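Local coordinates for protein DyP-type peroxidase (Pleurotus ostreatus PC15, PDB 6FSK) that is a heme b-containing dye-decolorizing peroxidase that probably reduces peroxide while oxidising dyes and, at a non-canonical site, Mn(II), at residues 44-47 / 53-56; 105-110 / 118-123. The protein carries 1 engineered substitution. All blocks are in the same frame, centred on the assembly; numbering follows the deposited sequence.

Contact 1: residues 44-47 / 53-56; sequences HIKT and KDRE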
ATOM      1  N   HIS A  44      -6.400  18.505  16.933  1.00 16.56           N
ATOM      2  CA  HIS A  44      -7.117  18.164  15.728  1.00 16.30           C
ATOM      3  C   HIS A  44      -6.864  16.733  15.190  1.00 15.22           C
ATOM      4  O   HIS A  44      -7.649  16.283  14.333  1.00 17.51           O
ATOM      5  CB  HIS A  44      -6.672  19.089  14.612  1.00 18.19           C
ATOM      6  CG  HIS A  44      -7.246  20.460  14.703  1.00 23.34           C
ATOM      7  ND1 HIS A  44      -6.653  21.492  15.396  1.00 27.45           N
ATOM      8  CD2 HIS A  44      -8.387  20.953  14.186  1.00 25.19           C
ATOM      9  CE1 HIS A  44      -7.422  22.571  15.325  1.00 23.76           C
ATOM     10  NE2 HIS A  44      -8.468  22.281  14.572  1.00 28.74           N
ATOM     11  N   ILE A  45      -5.854  16.050  15.683  1.00 14.33           N
ATOM     12  CA  ILE A  45      -5.436  14.743  15.070  1.00 14.32           C
ATOM     13  C   ILE A  45      -6.412  13.639  15.415  1.00 14.36           C
ATOM     14  O   ILE A  45      -6.811  13.533  16.593  1.00 15.64           O
ATOM     15  CB  ILE A  45      -4.018  14.395  15.476  1.00 14.32           C
ATOM     16  CG1 ILE A  45      -3.073  15.424  14.916  1.00 16.49           C
ATOM     17  CG2 ILE A  45      -3.585  12.988  15.000  1.00 13.65           C
ATOM     18  CD1 ILE A  45      -1.674  15.334  15.404  1.00 21.65           C
ATOM     19  N   LYS A  46      -6.868  12.883  14.412  1.00 12.04           N
ATOM     20  CA  LYS A  46      -7.793  11.786  14.672  1.00 13.17           C
ATOM     21  C   LYS A  46      -7.068  10.576  15.260  1.00 13.83           C
ATOM     22  O   LYS A  46      -6.041  10.098  14.718  1.00 13.82           O
ATOM     23  CB  LYS A  46      -8.425  11.370  13.362  1.00 14.13           C
ATOM     24  CG  LYS A  46      -9.497  10.293  13.422  1.00 14.23           C
ATOM     25  CD  LYS A  46     -10.729  10.668  14.251  1.00 18.78           C
ATOM     26  CE  LYS A  46     -11.448  11.907  13.784  1.00 19.25           C
ATOM     27  NZ  LYS A  46     -12.676  12.312  14.635  1.00 21.60           N
ATOM     28  N   THR A  47      -7.546  10.109  16.391  1.00 12.60           N
ATOM     29  CA  THR A  47      -7.021   8.866  16.987  1.00 12.25           C
ATOM     30  C   THR A  47      -7.824   7.629  16.603  1.00 12.42           C
ATOM     31  O   THR A  47      -8.933   7.685  16.109  1.00 11.69           O
ATOM     32  CB  THR A  47      -6.961   8.978  18.540  1.00 13.33           C
ATOM     33  OG1 THR A  47      -8.302   8.853  19.008  1.00 15.02           O
ATOM     34  CG2 THR A  47      -6.315  10.228  18.924  1.00 15.09           C
ATOM     35  N   LYS A  53     -15.329   5.641  17.734  1.00 18.32           N
ATOM     36  CA  LYS A  53     -16.458   6.470  18.185  1.00 21.81           C
ATOM     37  C   LYS A  53     -17.248   7.079  17.025  1.00 22.30           C
ATOM     38  O   LYS A  53     -18.529   7.019  17.002  1.00 21.60           O
ATOM     39  CB  LYS A  53     -15.969   7.538  19.165  1.00 27.59           C
ATOM     40  CG  LYS A  53     -17.025   8.538  19.636  1.00 33.78           C
ATOM     41  CD  LYS A  53     -16.352   9.651  20.455  1.00 38.86           C
ATOM     42  CE  LYS A  53     -17.306  10.778  20.875  1.00 45.42           C
ATOM     43  NZ  LYS A  53     -18.331  10.253  21.831  1.00 45.13           N
ATOM     44  N   ASP A  54     -16.535   7.634  16.035  1.00 21.11           N
ATOM     45  CA  ASP A  54     -17.224   8.214  14.860  1.00 21.58           C
ATOM     46  C   ASP A  54     -18.011   7.176  14.083  1.00 23.18           C
ATOM     47  O   ASP A  54     -19.147   7.461  13.645  1.00 25.40           O
ATOM     48  CB  ASP A  54     -16.248   8.898  13.885  1.00 21.70           C
ATOM     49  CG  ASP A  54     -15.510  10.080  14.487  1.00 26.52           C
ATOM     50  OD1 ASP A  54     -15.955  10.629  15.526  1.00 28.84           O
ATOM     51  OD2 ASP A  54     -14.399  10.371  13.935  1.00 24.79           O
ATOM     52  N   ARG A  55     -17.440   5.985  13.845  1.00 22.93           N
ATOM     53  CA  ARG A  55     -18.101   4.997  13.026  1.00 26.99           C
ATOM     54  C   ARG A  55     -19.357   4.490  13.750  1.00 28.07           C
ATOM     55  O   ARG A  55     -20.415   4.298  13.095  1.00 28.48           O
ATOM     56  CB  ARG A  55     -17.172   3.827  12.724  1.00 30.57           C
ATOM     57  CG  ARG A  55     -17.790   2.813  11.797  1.00 37.07           C
ATOM     58  CD  ARG A  55     -16.750   1.782  11.378  1.00 45.00           C
ATOM     59  NE  ARG A  55     -16.170   1.185  12.580  1.00 51.13           N
ATOM     60  CZ  ARG A  55     -14.908   1.256  12.993  1.00 52.48           C
ATOM     61  NH1 ARG A  55     -13.961   1.862  12.276  1.00 55.08           N
ATOM     62  NH2 ARG A  55     -14.599   0.661  14.143  1.00 50.88           N
ATOM     63  N   GLU A  56     -19.250   4.283  15.080  1.00 28.05           N
ATOM     64  CA  GLU A  56     -20.450   3.856  15.876  1.00 31.04           C
ATOM     65  C   GLU A  56     -21.565   4.895  15.793  1.00 30.48           C
ATOM     66  O   GLU A  56     -22.743   4.526  15.698  1.00 29.17           O
ATOM     67  CB  GLU A  56     -20.162   3.595  17.371  1.00 35.27           C
ATOM     68  CG  GLU A  56     -19.230   2.438  17.737  1.00 42.40           C
ATOM     69  CD  GLU A  56     -18.774   2.436  19.247  1.00 53.77           C
ATOM     70  OE1 GLU A  56     -18.645   3.518  19.927  1.00 55.31           O
ATOM     71  OE2 GLU A  56     -18.513   1.326  19.792  1.00 56.18           O
TER

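Contact 2: residues 105-110 / 118-123; sequences DAEILG and DAFTPA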
ATOM      1  N   ASP A 105      16.442   5.134  -1.820  1.00 11.31           N
ATOM      2  CA  ASP A 105      16.069   3.719  -1.748  1.00 10.24           C
ATOM      3  C   ASP A 105      15.388   3.259  -3.050  1.00 10.61           C
ATOM      4  O   ASP A 105      15.410   2.082  -3.375  1.00 11.13           O
ATOM      5  CB  ASP A 105      15.114   3.486  -0.580  1.00 10.92           C
ATOM      6  CG  ASP A 105      15.073   2.037  -0.107  1.00 12.32           C
ATOM      7  OD1 ASP A 105      16.118   1.399  -0.002  1.00 12.47           O
ATOM      8  OD2 ASP A 105      13.916   1.520   0.209  1.00 12.15           O
ATOM      9  N   ALA A 106      14.817   4.209  -3.796  1.00 10.50           N
ATOM     10  CA  ALA A 106      14.097   3.925  -5.005  1.00 10.79           C
ATOM     11  C   ALA A 106      15.003   3.233  -6.043  1.00 11.32           C
ATOM     12  O   ALA A 106      14.561   2.462  -6.891  1.00 10.86           O
ATOM     13  CB  ALA A 106      13.542   5.203  -5.612  1.00 12.13           C
ATOM     14  N   GLU A 107      16.320   3.446  -5.968  1.00 10.61           N
ATOM     15  CA  GLU A 107      17.233   2.719  -6.858  1.00 12.39           C
ATOM     16  C   GLU A 107      17.099   1.215  -6.648  1.00 11.64           C
ATOM     17  O   GLU A 107      16.876   0.476  -7.599  1.00 11.88           O
ATOM     18  CB  GLU A 107      18.685   3.137  -6.572  1.00 13.26           C
ATOM     19  CG  GLU A 107      19.661   2.578  -7.610  1.00 13.70           C
ATOM     20  CD  GLU A 107      21.117   2.964  -7.387  1.00 17.39           C
ATOM     21  OE1 GLU A 107      21.446   3.786  -6.480  1.00 18.49           O
ATOM     22  OE2 GLU A 107      21.947   2.451  -8.213  1.00 23.07           O
ATOM     23  N   ILE A 108      17.153   0.798  -5.385  1.00 11.33           N
ATOM     24  CA  ILE A 108      16.994  -0.609  -5.057  1.00 12.19           C
ATOM     25  C   ILE A 108      15.574  -1.099  -5.249  1.00 13.65           C
ATOM     26  O   ILE A 108      15.380  -2.274  -5.631  1.00 13.50           O
ATOM     27  CB  ILE A 108      17.587  -0.884  -3.689  1.00 14.10           C
ATOM     28  CG1 ILE A 108      19.168  -0.810  -3.834  1.00 18.29           C
ATOM     29  CG2 ILE A 108      17.155  -2.206  -3.127  1.00 16.01           C
ATOM     30  CD1 ILE A 108      19.801  -0.867  -2.459  1.00 22.53           C
ATOM     31  N   LEU A 109      14.603  -0.208  -5.049  1.00 11.91           N
ATOM     32  CA  LEU A 109      13.195  -0.592  -5.325  1.00 11.70           C
ATOM     33  C   LEU A 109      12.980  -0.927  -6.772  1.00 10.91           C
ATOM     34  O   LEU A 109      11.992  -1.631  -7.158  1.00  9.68           O
ATOM     35  CB  LEU A 109      12.178   0.455  -4.885  1.00 12.36           C
ATOM     36  CG  LEU A 109      12.157   0.879  -3.428  1.00 12.20           C
ATOM     37  CD1 LEU A 109      11.148   2.001  -3.226  1.00 13.55           C
ATOM     38  CD2 LEU A 109      11.886  -0.271  -2.505  1.00 12.33           C
ATOM     39  N   GLY A 110      13.835  -0.411  -7.665  1.00 10.10           N
ATOM     40  CA  GLY A 110      13.706  -0.662  -9.089  1.00 10.23           C
ATOM     41  C   GLY A 110      13.079   0.451  -9.909  1.00 10.78           C
ATOM     42  O   GLY A 110      12.776   0.229 -11.098  1.00 11.20           O
ATOM     43  N   ASP A 118      27.768   7.534  -8.260  1.00 40.09           N
ATOM     44  CA  ASP A 118      26.949   6.763  -7.329  1.00 39.06           C
ATOM     45  C   ASP A 118      25.585   7.416  -7.044  1.00 33.71           C
ATOM     46  O   ASP A 118      24.781   6.821  -6.294  1.00 33.29           O
ATOM     47  CB  ASP A 118      27.684   6.588  -5.990  1.00 42.29           C
ATOM     48  CG  ASP A 118      29.011   5.819  -6.121  1.00 52.79           C
ATOM     49  OD1 ASP A 118      29.051   4.727  -6.747  1.00 48.03           O
ATOM     50  OD2 ASP A 118      30.018   6.317  -5.554  1.00 55.50           O
ATOM     51  N   ALA A 119      25.332   8.629  -7.569  1.00 29.64           N
ATOM     52  CA  ALA A 119      24.120   9.380  -7.221  1.00 27.39           C
ATOM     53  C   ALA A 119      22.963   9.013  -8.162  1.00 26.16           C
ATOM     54  O   ALA A 119      22.986   9.365  -9.338  1.00 24.17           O
ATOM     55  CB  ALA A 119      24.385  10.871  -7.310  1.00 30.39           C
ATOM     56  N   PHE A 120      21.947   8.356  -7.609  1.00 23.47           N
ATOM     57  CA  PHE A 120      20.747   7.991  -8.375  1.00 20.00           C
ATOM     58  C   PHE A 120      19.686   9.067  -8.234  1.00 20.57           C
ATOM     59  O   PHE A 120      19.463   9.510  -7.111  1.00 20.80           O
ATOM     60  CB  PHE A 120      20.190   6.705  -7.794  1.00 19.43           C
ATOM     61  CG  PHE A 120      18.900   6.236  -8.447  1.00 17.74           C
ATOM     62  CD1 PHE A 120      18.864   5.679  -9.658  1.00 18.70           C
ATOM     63  CD2 PHE A 120      17.696   6.389  -7.763  1.00 17.21           C
ATOM     64  CE1 PHE A 120      17.694   5.232 -10.271  1.00 20.37           C
ATOM     65  CE2 PHE A 120      16.544   5.930  -8.350  1.00 18.07           C
ATOM     66  CZ  PHE A 120      16.538   5.382  -9.629  1.00 17.30           C
ATOM     67  N   THR A 121      19.029   9.499  -9.327  1.00 16.38           N
ATOM     68  CA  THR A 121      17.879  10.326  -9.272  1.00 18.44           C
ATOM     69  C   THR A 121      16.734   9.581  -9.872  1.00 14.59           C
ATOM     70  O   THR A 121      16.782   9.223 -11.026  1.00 13.94           O
ATOM     71  CB  THR A 121      18.104  11.638 -10.045  1.00 20.77           C
ATOM     72  OG1 THR A 121      19.267  12.210  -9.495  1.00 22.43           O
ATOM     73  CG2 THR A 121      16.946  12.632  -9.876  1.00 24.39           C
ATOM     74  N   PRO A 122      15.659   9.300  -9.088  1.00 12.63           N
ATOM     75  CA  PRO A 122      14.550   8.593  -9.704  1.00 13.40           C
ATOM     76  C   PRO A 122      13.805   9.504 -10.681  1.00 13.09           C
ATOM     77  O   PRO A 122      13.807  10.790 -10.491  1.00 14.34           O
ATOM     78  CB  PRO A 122      13.600   8.322  -8.481  1.00 13.69           C
ATOM     79  CG  PRO A 122      14.005   9.200  -7.472  1.00 13.85           C
ATOM     80  CD  PRO A 122      15.445   9.548  -7.643  1.00 14.01           C
ATOM     81  N   ALA A 123      13.113   8.897 -11.642  1.00 12.87           N
ATOM     82  CA  ALA A 123      12.340   9.659 -12.639  1.00 13.04           C
ATOM     83  C   ALA A 123      11.001   9.970 -12.015  1.00 12.29           C
ATOM     84  O   ALA A 123       9.959   9.366 -12.295  1.00 13.77           O
ATOM     85  CB  ALA A 123      12.195   8.894 -13.886  1.00 14.84           C
TER
HETATM   86  O   HOH W   1      24.011   4.245  -6.038  1.00 30.27           O

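Contact 1: residues 44-47 / 53-56
Lys46 reaches forward along the chain to Asp54, and this one salt bridge carries the contact between loop 44-47 and helix 48-63. Just before it, His44 sets its ring against helix 144-156, and Ile45 buries its side chain between strand 74-80 and helix 475-481. Lys46 itself is tied down by backbone hydrogen bonds to Gly10 and Val75, and its carbonyl takes a further bond from Asn76 ND2.

The backbones stay well apart: the CA atoms of Lys46 and Asp54 are 10.1 Å from each other, and the two side chains approach from opposite directions to close that gap. The lysine chain leaves with CG anti to the backbone N (chi1 -176°), then bends twice, at chi2 (61°) and at chi3 (59°), which swings its end round to the carboxylate. There Lys46 NZ donates to Asp54 OD2 at 2.7 Å, on the syn lone pair of that oxygen. The grip is one-pronged, since Lys46 NZ is 3.8 Å from Asp54 OD1. Lys46 CE follows at 3.3 Å from Asp54 OD2, so the ammonium meets this oxygen from a chain turned partly across it rather than pointing straight at it. Neither partner is fully buried, and as a surface ion pair it probably feels some screening by solvent.

Thr47 follows as the N-cap of helix 48-63, its OG1 holding Gly50 N. The salt bridge therefore spans a capped helix start, linking the residue just before the N-cap to the second turn, in the DyP family's dimeric alpha+beta barrel domain.

Contact 2: residues 105-110 / 118-123
Ala106 and Glu107 face Pro122 and Phe120 where helix 105-109 passes over strand 119-122, the axes 8.2 Å apart at closest and inclined at 74°. The Phe120 ring is the centre of the contact. Its CG stands anti to the backbone N (chi1 177°), and this carries the ring from the strand to the helix beneath Glu107. Glu107 CB sits over one face in a CH-pi contact, 3.8 Å from the Phe120 ring centroid and 19° off the normal, displaced toward the rim. From there the extended glutamate chain runs back past the ring, with CG over the CG-CD1 side and the carboxylate nearly parallel to the ring plane; Glu107 OE1 comes 3.4 Å from Phe120 CB. The same oxygen accepts a bond from a water at 2.6 Å, and that water donates its other hydrogen to Asp118 O at 2.7 Å, bridging helix to strand. Ala106 fills the far end, its CB 4.1 Å from Phe120 CE2 and 4.2 Å from Pro122 CB. Replacing Phe120 by a serine would take the ring away and is likely to leave the aliphatic part of Glu107 without its apolar partner, with a gap beside Ala106.

Gly110, with positive phi, ends the helix in a Schellman motif. Glu107 OE2 forms a salt bridge with Lys115 on strand 113-116, the hairpin partner of 119-122, so the glutamate engages both strands. Ile108 and Leu109 of the helix touch helix 393-401, while Asp105 hydrogen-bonds Tyr469 on strand 462-472.

Contact 1 closes before contact 2 opens along the chain, and both belong to the dimeric alpha+beta barrel domain of the DyP family. Their centres are 38 Å apart, with about 26 Å between nearest atoms, on opposite sides of the chain's centre. Both connect to the large antiparallel sheet: loop 44-47 bonds to strand 74-80, and Asp105 of helix 102-109 to Tyr469 on the adjacent strand 462-472. Contact 1 ties the loop before helix 48-63 to that helix's second turn; contact 2 joins a short helix to a two-stranded hairpin. The Ala106 side chain of contact 2 is about 12 Å from the heme, but both contacts lie away from the heme-binding residues.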